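Local coordinates for protein putative L-alanine-DL-glutamate epimerase (Burkholderia xenovorans, PDB 3GO2) that binds magnesium and probably acts as a racemase or epimerase of the mandelate racemase/muconate lactonizing enzyme family, at residues M63-F68 and G297-M302; A161-I166 and W243-S248; H175-G180 and P184-L189. All coordinates share one frame; numbering follows the deposited sequence.

How the contacts relate
The three contacts show how an enolase-superfamily chain joins its parts at different scales. Contact 1 pairs helix 65-76 of the N-terminal domain with helix 298-310 of the barrel; both other contacts fall between its segments in sequence. Contact 2 links strands 161-168 and 243-245 of the barrel sheet, and contact 3 folds up the loop after strand 175-176, which pairs with strand 161-168. Centres of contacts 2 and 3 are 16 Å apart, with Ile-166 O 2.9 Å from Trp-177 N. Contact 1 lies on the opposite side of the chain's centre, its own centre 29 Å and 37 Å from theirs. It thus joins the two domains, while contacts 2 and 3 supply residues of the metal and ligand sites.

Contact 1. Residues M63-F68 and G297-M302; sequences MEHERF and GVWQSM
His-65 and Trp-299 form a T-shaped aromatic contact, and beside it Glu-66 is bonded to Gln-300, so that the first turns of helices 65-76 and 298-310 are joined across the boundary between the N-terminal domain and the barrel. The imidazole comes edge-on over one face of the indole, with its plane 77° from that of the five-membered ring. Its leading atom, His-65 CE1, stands 3.4 Å from Trp-299 CD2, above the middle of the indole. The side chain of His-65 leaves between its own backbone N and carbonyl carbon (chi1 58°), which presents the CE1 corner to the tryptophan.

The neighbouring pair is polar. Gln-300 NE2 donates to Glu-66 OE1 at 3.0 Å, with an N-H...O angle of 151°, and arrives on the syn lone pair of the carboxylate. The amide and carboxylate are almost coplanar, a geometry that lets the N-H point into the lone pair. Both groups have strong partners beyond this bond: Lys-303 forms a salt bridge with Glu-66 OE2 and donates to Gln-300 OE1, whereas Gln-300 NE2 also reaches Glu-92. Lys-303 thus holds the other carboxylate oxygen of Glu-66 and the amide oxygen of Gln-300, which limits rotation of both groups. Glu-66 OE1 also touches the indole at Trp-299 CD1, 3.3 Å away. Leu-111 of a second subunit packs on Trp-299, bringing the contact close to an assembly interface. Such a junction of capping domain and barrel belongs to the two-domain architecture of the enolase superfamily.

Contact 2. Residues A161-I166 and W243-S248; sequences AIKTNI and WVEIDS
Lys-163 and Glu-245 approach each other at about a right angle, and their ends meet in a salt bridge between two barrel strands that have one strand, 215-219, between them. Lys-163 NZ lies 2.7 Å from Glu-245 OE2. It reaches this oxygen on the syn side, 20° out of the carboxylate plane, so the approach is slightly tilted. The two chains arrive in different shapes. Glu-245 is stretched out beyond CG, whereas the lysine turns at its third torsion (chi3 80°). The bend swings CE and NZ round toward the carboxylate; Lys-163 CD, before the bend, already lies 3.4 Å from Glu-245 OE2.

A second donor comes from the glutamate's own strand. Trp-243 NE1 makes a weak hydrogen bond to Glu-245 OE2 at 3.0 Å, bent to 134°. The same indole nitrogen stands 4.0 Å from one methylene of the lysine, Lys-163 CD, which lies obliquely to the ring. A short bond from the lysine and a weaker one from the indole thus meet on OE2 and probably limit how the carboxylate turns. This matters because Glu-245, with Asp-219 and Glu-269, forms a magnesium site. Acidic residues at the ends of barrel strands carry the metal in this way in the TIM-barrel domain of the enolase superfamily. Lys-163 is also a residue of a 2-oxoglutarate binding site, although that ligand is absent from this chain.

Tyr-122 OH hydrogen-bonds with Lys-163 NZ, and the Tyr-122 ring meets Trp-243 at a steep angle. On the intervening parallel strand 215-219, Leu-217 packs against both Lys-163 and Trp-243, while helix 193-210 packs against Ile-162 and Thr-164.

Contact 3. Residues H175-G180 and P184-L189; sequences HAWRPG and PFQPAL
Pro-179 O and Gln-186 N are joined through one water, which donates to the carbonyl oxygen of Pro-179 at 2.7 Å and accepts from the backbone N of Gln-186 at 2.9 Å. The bridge lies within a loop of the barrel domain, between strand 175-176 and helix 193-210, where the chain doubles back on itself and then enters a type I beta turn from Gln-186 to Leu-189. The direct meetings across this loop are mostly apolar.

Trp-177 extends with CG anti to its backbone N (chi1 -179°), which carries the indole over to the second segment. Pro-184, preceded by a cis peptide bond, meets the six-membered part of this ring, its CG 3.5 Å from Trp-177 CZ3. The amide of Gln-186 comes to the ring's edge instead, with OE1 near the indole plane and 3.7 Å from Trp-177 CZ2, while the amide is turned 65° from that plane. Within its own segment, Pro-179 lays its CD over one face of the indole, offset toward the rim. Trp-177 thus meets both prolines and the glutamine, while Pro-179 also packs against Leu-189.

Arg-178 starts off away from segment 184-189. It belongs to the binding sites for fumarate and 2-oxoglutarate, neither of which is bound in this chain. Other subunits meet the loop as well: Arg-77 of a third subunit hydrogen-bonds to Gly-180 O, and Asn-314 of a fourth hydrogen-bonds to Ala-188 O.

At the end of the beta turn, Leu-189 CD2 lies 3.8 Å from Pro-179 CB. The backbones close in through a CA-H...O contact, with Pro-179 CA 3.3 Å from Pro-184 O and an angle of 148° at the hydrogen.

Contact 1. Residues M63-F68 and G297-M302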
ATOM      1  N   MET A  63      35.997  20.775 -18.819  1.00 15.23           N
ATOM      2  CA  MET A  63      34.793  20.426 -19.573  1.00 15.20           C
ATOM      3  C   MET A  63      34.015  19.271 -18.939  1.00 14.92           C
ATOM      4  O   MET A  63      32.806  19.132 -19.141  1.00 14.37           O
ATOM      5  CB  MET A  63      35.168  20.057 -21.006  1.00 15.39           C
ATOM      6  CG  MET A  63      36.009  21.094 -21.739  1.00 15.27           C
ATOM      7  SD  MET A  63      35.241  22.752 -21.953  1.00 13.19           S
ATOM      8  CE  MET A  63      34.386  22.451 -23.432  1.00 19.77           C
ATOM      9  N   GLU A  64      34.690  18.469 -18.126  1.00 14.78           N
ATOM     10  CA  GLU A  64      34.129  17.206 -17.651  1.00 14.08           C
ATOM     11  C   GLU A  64      33.483  17.375 -16.268  1.00 14.00           C
ATOM     12  O   GLU A  64      33.916  16.800 -15.260  1.00 13.46           O
ATOM     13  CB  GLU A  64      35.222  16.122 -17.656  1.00 14.82           C
ATOM     14  CG  GLU A  64      35.657  15.771 -19.080  1.00 15.99           C
ATOM     15  CD  GLU A  64      36.795  14.789 -19.216  1.00 19.38           C
ATOM     16  OE1 GLU A  64      37.221  14.196 -18.222  1.00 19.47           O
ATOM     17  OE2 GLU A  64      37.266  14.642 -20.367  1.00 19.78           O
ATOM     18  N   HIS A  65      32.429  18.168 -16.214  1.00 13.58           N
ATOM     19  CA  HIS A  65      31.831  18.465 -14.915  1.00 13.20           C
ATOM     20  C   HIS A  65      31.086  17.279 -14.327  1.00 14.53           C
ATOM     21  O   HIS A  65      31.156  17.056 -13.107  1.00 13.96           O
ATOM     22  CB  HIS A  65      31.004  19.766 -14.909  1.00 13.32           C
ATOM     23  CG  HIS A  65      29.873  19.819 -15.905  1.00 13.56           C
ATOM     24  ND1 HIS A  65      28.619  19.325 -15.630  1.00 14.39           N
ATOM     25  CD2 HIS A  65      29.810  20.334 -17.159  1.00 13.26           C
ATOM     26  CE1 HIS A  65      27.826  19.550 -16.666  1.00 15.29           C
ATOM     27  NE2 HIS A  65      28.517  20.170 -17.609  1.00 14.45           N
ATOM     28  N   GLU A  66      30.411  16.485 -15.146  1.00 13.90           N
ATOM     29  CA  GLU A  66      29.716  15.329 -14.582  1.00 15.72           C
ATOM     30  C   GLU A  66      30.706  14.246 -14.134  1.00 14.60           C
ATOM     31  O   GLU A  66      30.430  13.498 -13.190  1.00 15.20           O
ATOM     32  CB  GLU A  66      28.682  14.808 -15.562  1.00 16.62           C
ATOM     33  CG  GLU A  66      27.821  13.780 -14.993  1.00 21.58           C
ATOM     34  CD  GLU A  66      26.716  14.274 -14.063  1.00 20.42           C
ATOM     35  OE1 GLU A  66      26.685  15.401 -13.481  1.00 15.78           O
ATOM     36  OE2 GLU A  66      25.850  13.416 -13.863  1.00 21.20           O
ATOM     37  N   ARG A  67      31.874  14.183 -14.770  1.00 14.42           N
ATOM     38  CA  ARG A  67      32.948  13.317 -14.255  1.00 14.41           C
ATOM     39  C   ARG A  67      33.353  13.752 -12.843  1.00 14.25           C
ATOM     40  O   ARG A  67      33.487  12.916 -11.923  1.00 13.83           O
ATOM     41  CB  ARG A  67      34.177  13.353 -15.169  1.00 13.36           C
ATOM     42  CG  ARG A  67      35.293  12.388 -14.767  1.00 17.07           C
ATOM     43  CD  ARG A  67      36.668  12.967 -15.141  1.00 18.31           C
ATOM     44  NE  ARG A  67      36.958  14.187 -14.388  1.00 19.18           N
ATOM     45  CZ  ARG A  67      37.276  14.243 -13.098  1.00 19.86           C
ATOM     46  NH1 ARG A  67      37.420  13.134 -12.366  1.00 20.27           N
ATOM     47  NH2 ARG A  67      37.476  15.416 -12.522  1.00 21.35           N
ATOM     48  N   PHE A  68      33.600  15.045 -12.663  1.00 14.34           N
ATOM     49  CA  PHE A  68      33.941  15.570 -11.323  1.00 14.45           C
ATOM     50  C   PHE A  68      32.827  15.215 -10.317  1.00 14.23           C
ATOM     51  O   PHE A  68      33.096  14.776  -9.201  1.00 13.68           O
ATOM     52  CB  PHE A  68      34.190  17.082 -11.314  1.00 15.95           C
ATOM     53  CG  PHE A  68      34.079  17.691  -9.929  1.00 17.48           C
ATOM     54  CD1 PHE A  68      35.086  17.529  -9.013  1.00 20.36           C
ATOM     55  CD2 PHE A  68      32.910  18.306  -9.529  1.00 20.15           C
ATOM     56  CE1 PHE A  68      34.975  18.031  -7.719  1.00 19.18           C
ATOM     57  CE2 PHE A  68      32.776  18.819  -8.223  1.00 21.57           C
ATOM     58  CZ  PHE A  68      33.820  18.667  -7.325  1.00 21.01           C
ATOM     59  N   GLY A 297      24.092  22.483  -7.140  1.00 11.84           N
ATOM     60  CA  GLY A 297      24.665  22.635  -8.466  1.00 12.13           C
ATOM     61  C   GLY A 297      23.540  22.706  -9.471  1.00 11.98           C
ATOM     62  O   GLY A 297      22.531  21.985  -9.383  1.00 12.21           O
ATOM     63  N   VAL A 298      23.686  23.576 -10.459  1.00 12.35           N
ATOM     64  CA  VAL A 298      22.656  23.718 -11.457  1.00 12.04           C
ATOM     65  C   VAL A 298      22.469  22.478 -12.336  1.00 12.38           C
ATOM     66  O   VAL A 298      21.339  22.203 -12.753  1.00 12.25           O
ATOM     67  CB  VAL A 298      22.926  25.018 -12.321  1.00 12.15           C
ATOM     68  CG1 VAL A 298      22.093  25.033 -13.595  1.00 13.08           C
ATOM     69  CG2 VAL A 298      22.673  26.259 -11.459  1.00 12.20           C
ATOM     70  N   TRP A 299      23.535  21.725 -12.622  1.00 12.25           N
ATOM     71  CA  TRP A 299      23.387  20.552 -13.487  1.00 12.90           C
ATOM     72  C   TRP A 299      22.563  19.513 -12.764  1.00 12.77           C
ATOM     73  O   TRP A 299      21.644  18.927 -13.331  1.00 13.65           O
ATOM     74  CB  TRP A 299      24.747  19.992 -13.893  1.00 13.18           C
ATOM     75  CG  TRP A 299      24.677  19.027 -15.020  1.00 13.01           C
ATOM     76  CD1 TRP A 299      24.801  17.677 -14.955  1.00 14.21           C
ATOM     77  CD2 TRP A 299      24.452  19.347 -16.397  1.00 13.30           C
ATOM     78  NE1 TRP A 299      24.696  17.135 -16.224  1.00 16.62           N
ATOM     79  CE2 TRP A 299      24.478  18.148 -17.116  1.00 14.16           C
ATOM     80  CE3 TRP A 299      24.279  20.544 -17.091  1.00 13.73           C
ATOM     81  CZ2 TRP A 299      24.306  18.112 -18.510  1.00 12.93           C
ATOM     82  CZ3 TRP A 299      24.122  20.495 -18.450  1.00 14.90           C
ATOM     83  CH2 TRP A 299      24.135  19.300 -19.137  1.00 14.72           C
ATOM     84  N   GLN A 300      22.862  19.301 -11.487  1.00 12.34           N
ATOM     85  CA  GLN A 300      22.072  18.385 -10.687  1.00 12.31           C
ATOM     86  C   GLN A 300      20.628  18.893 -10.551  1.00 12.32           C
ATOM     87  O   GLN A 300      19.694  18.090 -10.558  1.00 12.90           O
ATOM     88  CB  GLN A 300      22.705  18.193  -9.299  1.00 12.16           C
ATOM     89  CG  GLN A 300      24.158  17.714  -9.293  1.00 12.86           C
ATOM     90  CD  GLN A 300      24.433  16.591 -10.269  1.00 13.31           C
ATOM     91  OE1 GLN A 300      23.722  15.585 -10.274  1.00 13.62           O
ATOM     92  NE2 GLN A 300      25.421  16.783 -11.145  1.00 11.93           N
ATOM     93  N   SER A 301      20.453  20.211 -10.471  1.00 11.26           N
ATOM     94  CA  SER A 301      19.132  20.804 -10.333  1.00 12.21           C
ATOM     95  C   SER A 301      18.286  20.591 -11.577  1.00 12.86           C
ATOM     96  O   SER A 301      17.066  20.490 -11.462  1.00 12.44           O
ATOM     97  CB  SER A 301      19.235  22.297 -10.005  1.00 12.04           C
ATOM     98  OG  SER A 301      19.946  22.443  -8.801  1.00 11.69           O
ATOM     99  N   MET A 302      18.910  20.529 -12.762  1.00 12.66           N
ATOM    100  CA  MET A 302      18.156  20.206 -13.979  1.00 12.38           C
ATOM    101  C   MET A 302      17.545  18.788 -13.893  1.00 12.73           C
ATOM    102  O   MET A 302      16.396  18.549 -14.317  1.00 12.41           O
ATOM    103  CB  MET A 302      19.039  20.352 -15.243  1.00 12.24           C
ATOM    104  CG  MET A 302      19.540  21.764 -15.517  1.00 13.18           C
ATOM    105  SD  MET A 302      18.331  23.125 -15.580  1.00  7.99           S
ATOM    106  CE  MET A 302      17.468  22.591 -17.091  1.00 16.17           C
TER

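Contact 2. Residues A161-I166 and W243-S248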
ATOM      1  N   ALA A 161       4.339  39.763  -6.619  1.00 15.88           N
ATOM      2  CA  ALA A 161       4.282  38.843  -5.471  1.00 15.76           C
ATOM      3  C   ALA A 161       5.342  39.189  -4.441  1.00 15.54           C
ATOM      4  O   ALA A 161       6.419  39.668  -4.792  1.00 16.34           O
ATOM      5  CB  ALA A 161       4.429  37.406  -5.928  1.00 16.23           C
ATOM      6  N   ILE A 162       5.019  38.973  -3.166  1.00 14.51           N
ATOM      7  CA  ILE A 162       5.943  39.191  -2.056  1.00 14.13           C
ATOM      8  C   ILE A 162       5.858  38.010  -1.096  1.00 14.38           C
ATOM      9  O   ILE A 162       4.806  37.373  -1.013  1.00 14.68           O
ATOM     10  CB  ILE A 162       5.617  40.514  -1.269  1.00 15.24           C
ATOM     11  CG1 ILE A 162       4.205  40.496  -0.706  1.00 15.53           C
ATOM     12  CG2 ILE A 162       5.804  41.726  -2.183  1.00 15.03           C
ATOM     13  CD1 ILE A 162       3.822  41.793   0.028  1.00 17.20           C
ATOM     14  N   LYS A 163       6.953  37.732  -0.382  1.00 13.71           N
ATOM     15  CA  LYS A 163       6.972  36.686   0.624  1.00 13.58           C
ATOM     16  C   LYS A 163       7.363  37.203   1.982  1.00 14.22           C
ATOM     17  O   LYS A 163       8.352  37.902   2.107  1.00 14.94           O
ATOM     18  CB  LYS A 163       7.916  35.568   0.228  1.00 13.68           C
ATOM     19  CG  LYS A 163       7.733  34.313   1.084  1.00 13.93           C
ATOM     20  CD  LYS A 163       8.459  33.058   0.548  1.00 12.97           C
ATOM     21  CE  LYS A 163       9.951  33.001   0.862  1.00 13.75           C
ATOM     22  NZ  LYS A 163      10.625  31.796   0.246  1.00 15.59           N
ATOM     23  N   THR A 164       6.589  36.844   3.001  1.00 14.82           N
ATOM     24  CA  THR A 164       6.922  37.191   4.378  1.00 14.70           C
ATOM     25  C   THR A 164       7.122  35.928   5.226  1.00 15.27           C
ATOM     26  O   THR A 164       6.954  34.805   4.746  1.00 15.63           O
ATOM     27  CB  THR A 164       5.838  38.110   5.023  1.00 15.50           C
ATOM     28  OG1 THR A 164       6.363  38.674   6.227  1.00 15.35           O
ATOM     29  CG2 THR A 164       4.503  37.357   5.274  1.00 15.71           C
ATOM     30  N   ASN A 165       7.466  36.141   6.486  1.00 14.12           N
ATOM     31  CA  ASN A 165       7.716  35.065   7.458  1.00 15.44           C
ATOM     32  C   ASN A 165       6.801  35.305   8.674  1.00 15.99           C
ATOM     33  O   ASN A 165       5.734  35.922   8.532  1.00 16.15           O
ATOM     34  CB  ASN A 165       9.184  35.035   7.831  1.00 14.68           C
ATOM     35  CG  ASN A 165      10.094  34.749   6.643  1.00 14.87           C
ATOM     36  OD1 ASN A 165      10.552  33.595   6.442  1.00 19.58           O
ATOM     37  ND2 ASN A 165      10.364  35.766   5.852  1.00 13.07           N
ATOM     38  N   ILE A 166       7.177  34.805   9.840  1.00 16.22           N
ATOM     39  CA  ILE A 166       6.327  34.888  11.034  1.00 15.75           C
ATOM     40  C   ILE A 166       6.853  35.975  11.977  1.00 16.15           C
ATOM     41  O   ILE A 166       8.025  35.932  12.395  1.00 15.37           O
ATOM     42  CB  ILE A 166       6.263  33.557  11.815  1.00 15.98           C
ATOM     43  CG1 ILE A 166       6.029  32.367  10.876  1.00 17.33           C
ATOM     44  CG2 ILE A 166       5.154  33.626  12.919  1.00 16.76           C
ATOM     45  CD1 ILE A 166       6.179  31.005  11.561  1.00 16.32           C
ATOM     46  N   TRP A 243       1.312  30.697  -1.863  1.00 14.41           N
ATOM     47  CA  TRP A 243       1.718  29.449  -1.277  1.00 13.49           C
ATOM     48  C   TRP A 243       1.975  29.615   0.217  1.00 13.15           C
ATOM     49  O   TRP A 243       2.227  30.729   0.706  1.00 14.37           O
ATOM     50  CB  TRP A 243       2.904  28.803  -2.016  1.00 14.04           C
ATOM     51  CG  TRP A 243       4.317  29.300  -1.809  1.00 13.54           C
ATOM     52  CD1 TRP A 243       4.911  29.712  -0.640  1.00 13.57           C
ATOM     53  CD2 TRP A 243       5.336  29.310  -2.803  1.00 12.33           C
ATOM     54  NE1 TRP A 243       6.231  30.009  -0.860  1.00 14.26           N
ATOM     55  CE2 TRP A 243       6.528  29.751  -2.179  1.00 14.05           C
ATOM     56  CE3 TRP A 243       5.373  28.957  -4.170  1.00 13.53           C
ATOM     57  CZ2 TRP A 243       7.722  29.883  -2.876  1.00 12.94           C
ATOM     58  CZ3 TRP A 243       6.552  29.089  -4.855  1.00 13.71           C
ATOM     59  CH2 TRP A 243       7.726  29.551  -4.210  1.00 14.31           C
ATOM     60  N   VAL A 244       1.956  28.482   0.918  1.00 12.24           N
ATOM     61  CA  VAL A 244       2.458  28.392   2.286  1.00 12.43           C
ATOM     62  C   VAL A 244       3.619  27.395   2.229  1.00 12.68           C
ATOM     63  O   VAL A 244       3.481  26.256   1.788  1.00 13.51           O
ATOM     64  CB  VAL A 244       1.412  27.905   3.280  1.00 13.09           C
ATOM     65  CG1 VAL A 244       2.027  27.779   4.677  1.00 14.33           C
ATOM     66  CG2 VAL A 244       0.228  28.831   3.286  1.00 15.21           C
ATOM     67  N   GLU A 245       4.785  27.881   2.629  1.00 12.59           N
ATOM     68  CA  GLU A 245       6.036  27.162   2.510  1.00 13.04           C
ATOM     69  C   GLU A 245       6.422  26.543   3.834  1.00 13.41           C
ATOM     70  O   GLU A 245       6.520  27.242   4.863  1.00 13.86           O
ATOM     71  CB  GLU A 245       7.101  28.152   2.035  1.00 13.31           C
ATOM     72  CG  GLU A 245       8.425  27.590   1.694  1.00 14.24           C
ATOM     73  CD  GLU A 245       9.361  28.649   1.045  1.00 17.95           C
ATOM     74  OE1 GLU A 245      10.575  28.386   0.996  1.00 18.40           O
ATOM     75  OE2 GLU A 245       8.886  29.702   0.552  1.00 17.42           O
ATOM     76  N   ILE A 246       6.611  25.221   3.804  1.00 12.90           N
ATOM     77  CA  ILE A 246       6.871  24.432   5.001  1.00 13.15           C
ATOM     78  C   ILE A 246       8.020  23.479   4.703  1.00 13.27           C
ATOM     79  O   ILE A 246       7.876  22.620   3.853  1.00 14.00           O
ATOM     80  CB  ILE A 246       5.645  23.601   5.398  1.00 13.28           C
ATOM     81  CG1 ILE A 246       4.454  24.504   5.745  1.00 14.67           C
ATOM     82  CG2 ILE A 246       5.995  22.663   6.599  1.00 13.13           C
ATOM     83  CD1 ILE A 246       3.120  23.776   6.001  1.00 14.65           C
ATOM     84  N   ASP A 247       9.142  23.641   5.397  1.00 13.51           N
ATOM     85  CA  ASP A 247      10.245  22.701   5.315  1.00 13.82           C
ATOM     86  C   ASP A 247      10.011  21.597   6.341  1.00 13.84           C
ATOM     87  O   ASP A 247       9.599  21.851   7.465  1.00 14.30           O
ATOM     88  CB  ASP A 247      11.573  23.408   5.538  1.00 14.29           C
ATOM     89  CG  ASP A 247      11.853  24.405   4.474  1.00 16.95           C
ATOM     90  OD1 ASP A 247      11.906  24.003   3.288  1.00 16.24           O
ATOM     91  OD2 ASP A 247      11.993  25.593   4.823  1.00 18.47           O
ATOM     92  N   SER A 248      10.279  20.364   5.934  1.00 13.99           N
ATOM     93  CA  SER A 248      10.012  19.199   6.760  1.00 13.67           C
ATOM     94  C   SER A 248      10.876  18.049   6.315  1.00 13.58           C
ATOM     95  O   SER A 248      11.075  17.843   5.100  1.00 13.45           O
ATOM     96  CB  SER A 248       8.544  18.794   6.579  1.00 14.68           C
ATOM     97  OG  SER A 248       8.229  17.666   7.380  1.00 15.23           O
TER

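Contact 3. Residues H175-G180 and P184-L189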
ATOM      1  N   HIS A 175       9.359  41.502  16.423  1.00 22.24           N
ATOM      2  CA  HIS A 175      10.439  40.526  16.323  1.00 21.38           C
ATOM      3  C   HIS A 175       9.954  39.260  15.628  1.00 20.56           C
ATOM      4  O   HIS A 175       8.763  38.965  15.610  1.00 19.71           O
ATOM      5  CB  HIS A 175      10.984  40.180  17.710  1.00 21.41           C
ATOM      6  CG  HIS A 175       9.942  39.718  18.681  1.00 23.07           C
ATOM      7  ND1 HIS A 175       9.768  38.392  19.024  1.00 26.33           N
ATOM      8  CD2 HIS A 175       9.041  40.413  19.409  1.00 22.57           C
ATOM      9  CE1 HIS A 175       8.789  38.296  19.908  1.00 24.54           C
ATOM     10  NE2 HIS A 175       8.323  39.508  20.146  1.00 28.07           N
ATOM     11  N   ALA A 176      10.904  38.564  15.025  1.00 20.60           N
ATOM     12  CA  ALA A 176      10.614  37.368  14.246  1.00 19.47           C
ATOM     13  C   ALA A 176      10.394  36.219  15.186  1.00 18.58           C
ATOM     14  O   ALA A 176      10.904  36.206  16.302  1.00 19.40           O
ATOM     15  CB  ALA A 176      11.745  37.053  13.285  1.00 20.31           C
ATOM     16  N   TRP A 177       9.626  35.259  14.713  1.00 17.89           N
ATOM     17  CA  TRP A 177       9.327  34.029  15.420  1.00 16.81           C
ATOM     18  C   TRP A 177       9.952  32.919  14.591  1.00 16.50           C
ATOM     19  O   TRP A 177       9.404  32.536  13.544  1.00 15.97           O
ATOM     20  CB  TRP A 177       7.813  33.833  15.557  1.00 17.37           C
ATOM     21  CG  TRP A 177       7.416  32.565  16.324  1.00 17.28           C
ATOM     22  CD1 TRP A 177       6.874  31.398  15.798  1.00 17.93           C
ATOM     23  CD2 TRP A 177       7.547  32.346  17.722  1.00 20.46           C
ATOM     24  NE1 TRP A 177       6.671  30.500  16.802  1.00 22.67           N
ATOM     25  CE2 TRP A 177       7.072  31.041  17.987  1.00 20.77           C
ATOM     26  CE3 TRP A 177       8.052  33.105  18.773  1.00 23.86           C
ATOM     27  CZ2 TRP A 177       7.069  30.490  19.265  1.00 23.68           C
ATOM     28  CZ3 TRP A 177       8.040  32.561  20.055  1.00 26.23           C
ATOM     29  CH2 TRP A 177       7.552  31.259  20.285  1.00 26.14           C
ATOM     30  N   ARG A 178      11.094  32.404  15.063  1.00 15.60           N
ATOM     31  CA  ARG A 178      11.907  31.421  14.327  1.00 16.30           C
ATOM     32  C   ARG A 178      12.385  30.303  15.261  1.00 15.20           C
ATOM     33  O   ARG A 178      13.571  29.933  15.262  1.00 16.18           O
ATOM     34  CB  ARG A 178      13.126  32.081  13.680  1.00 18.02           C
ATOM     35  CG  ARG A 178      12.803  33.217  12.732  1.00 21.32           C
ATOM     36  CD  ARG A 178      13.991  34.102  12.538  1.00 26.98           C
ATOM     37  NE  ARG A 178      15.095  33.317  12.033  1.00 31.12           N
ATOM     38  CZ  ARG A 178      16.378  33.553  12.273  1.00 35.05           C
ATOM     39  NH1 ARG A 178      17.294  32.725  11.761  1.00 37.90           N
ATOM     40  NH2 ARG A 178      16.762  34.591  13.013  1.00 36.64           N
ATOM     41  N   PRO A 179      11.453  29.731  16.045  1.00 13.84           N
ATOM     42  CA  PRO A 179      11.875  28.682  16.984  1.00 13.11           C
ATOM     43  C   PRO A 179      12.547  27.472  16.305  1.00 13.68           C
ATOM     44  O   PRO A 179      13.372  26.788  16.916  1.00 12.78           O
ATOM     45  CB  PRO A 179      10.561  28.268  17.660  1.00 13.33           C
ATOM     46  CG  PRO A 179       9.531  28.532  16.657  1.00 14.05           C
ATOM     47  CD  PRO A 179       9.994  29.829  15.972  1.00 14.03           C
ATOM     48  N   GLY A 180      12.192  27.172  15.069  1.00 13.94           N
ATOM     49  CA  GLY A 180      12.853  26.069  14.375  1.00 13.91           C
ATOM     50  C   GLY A 180      14.347  26.267  14.208  1.00 13.75           C
ATOM     51  O   GLY A 180      15.091  25.291  14.048  1.00 14.06           O
ATOM     52  N   PRO A 184      13.078  32.114  19.177  1.00 18.92           N
ATOM     53  CA  PRO A 184      13.707  31.766  20.476  1.00 19.16           C
ATOM     54  C   PRO A 184      13.937  30.260  20.630  1.00 18.72           C
ATOM     55  O   PRO A 184      13.431  29.483  19.828  1.00 17.69           O
ATOM     56  CB  PRO A 184      12.646  32.202  21.460  1.00 19.56           C
ATOM     57  CG  PRO A 184      11.394  31.863  20.784  1.00 20.21           C
ATOM     58  CD  PRO A 184      11.614  32.151  19.314  1.00 19.22           C
ATOM     59  N   PHE A 185      14.667  29.858  21.669  1.00 18.98           N
ATOM     60  CA  PHE A 185      14.864  28.442  21.925  1.00 18.20           C
ATOM     61  C   PHE A 185      13.621  27.934  22.620  1.00 18.38           C
ATOM     62  O   PHE A 185      13.381  28.210  23.817  1.00 19.99           O
ATOM     63  CB  PHE A 185      16.094  28.177  22.780  1.00 18.49           C
ATOM     64  CG  PHE A 185      16.317  26.710  23.063  1.00 17.34           C
ATOM     65  CD1 PHE A 185      16.772  25.867  22.060  1.00 17.72           C
ATOM     66  CD2 PHE A 185      16.042  26.176  24.303  1.00 18.65           C
ATOM     67  CE1 PHE A 185      16.960  24.533  22.295  1.00 16.61           C
ATOM     68  CE2 PHE A 185      16.240  24.810  24.544  1.00 18.28           C
ATOM     69  CZ  PHE A 185      16.714  24.007  23.531  1.00 17.87           C
ATOM     70  N   GLN A 186      12.803  27.215  21.864  1.00 18.69           N
ATOM     71  CA  GLN A 186      11.571  26.614  22.350  1.00 18.44           C
ATOM     72  C   GLN A 186      11.340  25.392  21.452  1.00 16.71           C
ATOM     73  O   GLN A 186      10.543  25.404  20.510  1.00 16.16           O
ATOM     74  CB  GLN A 186      10.417  27.612  22.260  1.00 19.87           C
ATOM     75  CG  GLN A 186       9.168  27.142  22.931  1.00 25.36           C
ATOM     76  CD  GLN A 186       8.055  28.152  22.781  1.00 31.59           C
ATOM     77  OE1 GLN A 186       7.120  27.947  22.005  1.00 35.97           O
ATOM     78  NE2 GLN A 186       8.178  29.282  23.486  1.00 34.44           N
ATOM     79  N   PRO A 187      12.106  24.334  21.719  1.00 15.24           N
ATOM     80  CA  PRO A 187      12.311  23.309  20.715  1.00 14.55           C
ATOM     81  C   PRO A 187      11.114  22.430  20.359  1.00 13.71           C
ATOM     82  O   PRO A 187      11.162  21.701  19.352  1.00 14.24           O
ATOM     83  CB  PRO A 187      13.458  22.485  21.306  1.00 14.63           C
ATOM     84  CG  PRO A 187      13.340  22.672  22.788  1.00 15.12           C
ATOM     85  CD  PRO A 187      12.902  24.090  22.943  1.00 16.09           C
ATOM     86  N   ALA A 188      10.041  22.476  21.150  1.00 13.36           N
ATOM     87  CA  ALA A 188       8.822  21.757  20.801  1.00 13.09           C
ATOM     88  C   ALA A 188       8.134  22.340  19.555  1.00 13.03           C
ATOM     89  O   ALA A 188       7.406  21.627  18.855  1.00 12.73           O
ATOM     90  CB  ALA A 188       7.860  21.741  21.988  1.00 13.40           C
ATOM     91  N   LEU A 189       8.414  23.615  19.256  1.00 12.46           N
ATOM     92  CA  LEU A 189       7.842  24.321  18.114  1.00 12.89           C
ATOM     93  C   LEU A 189       6.309  24.351  18.166  1.00 12.94           C
ATOM     94  O   LEU A 189       5.635  24.309  17.141  1.00 13.82           O
ATOM     95  CB  LEU A 189       8.320  23.705  16.781  1.00 12.36           C
ATOM     96  CG  LEU A 189       9.802  23.361  16.674  1.00 12.47           C
ATOM     97  CD1 LEU A 189      10.129  22.826  15.265  1.00 12.55           C
ATOM     98  CD2 LEU A 189      10.723  24.570  17.010  1.00 12.28           C
TER
HETATM   99  O   HOH W   1      13.999  26.033  19.479  1.00 15.54           O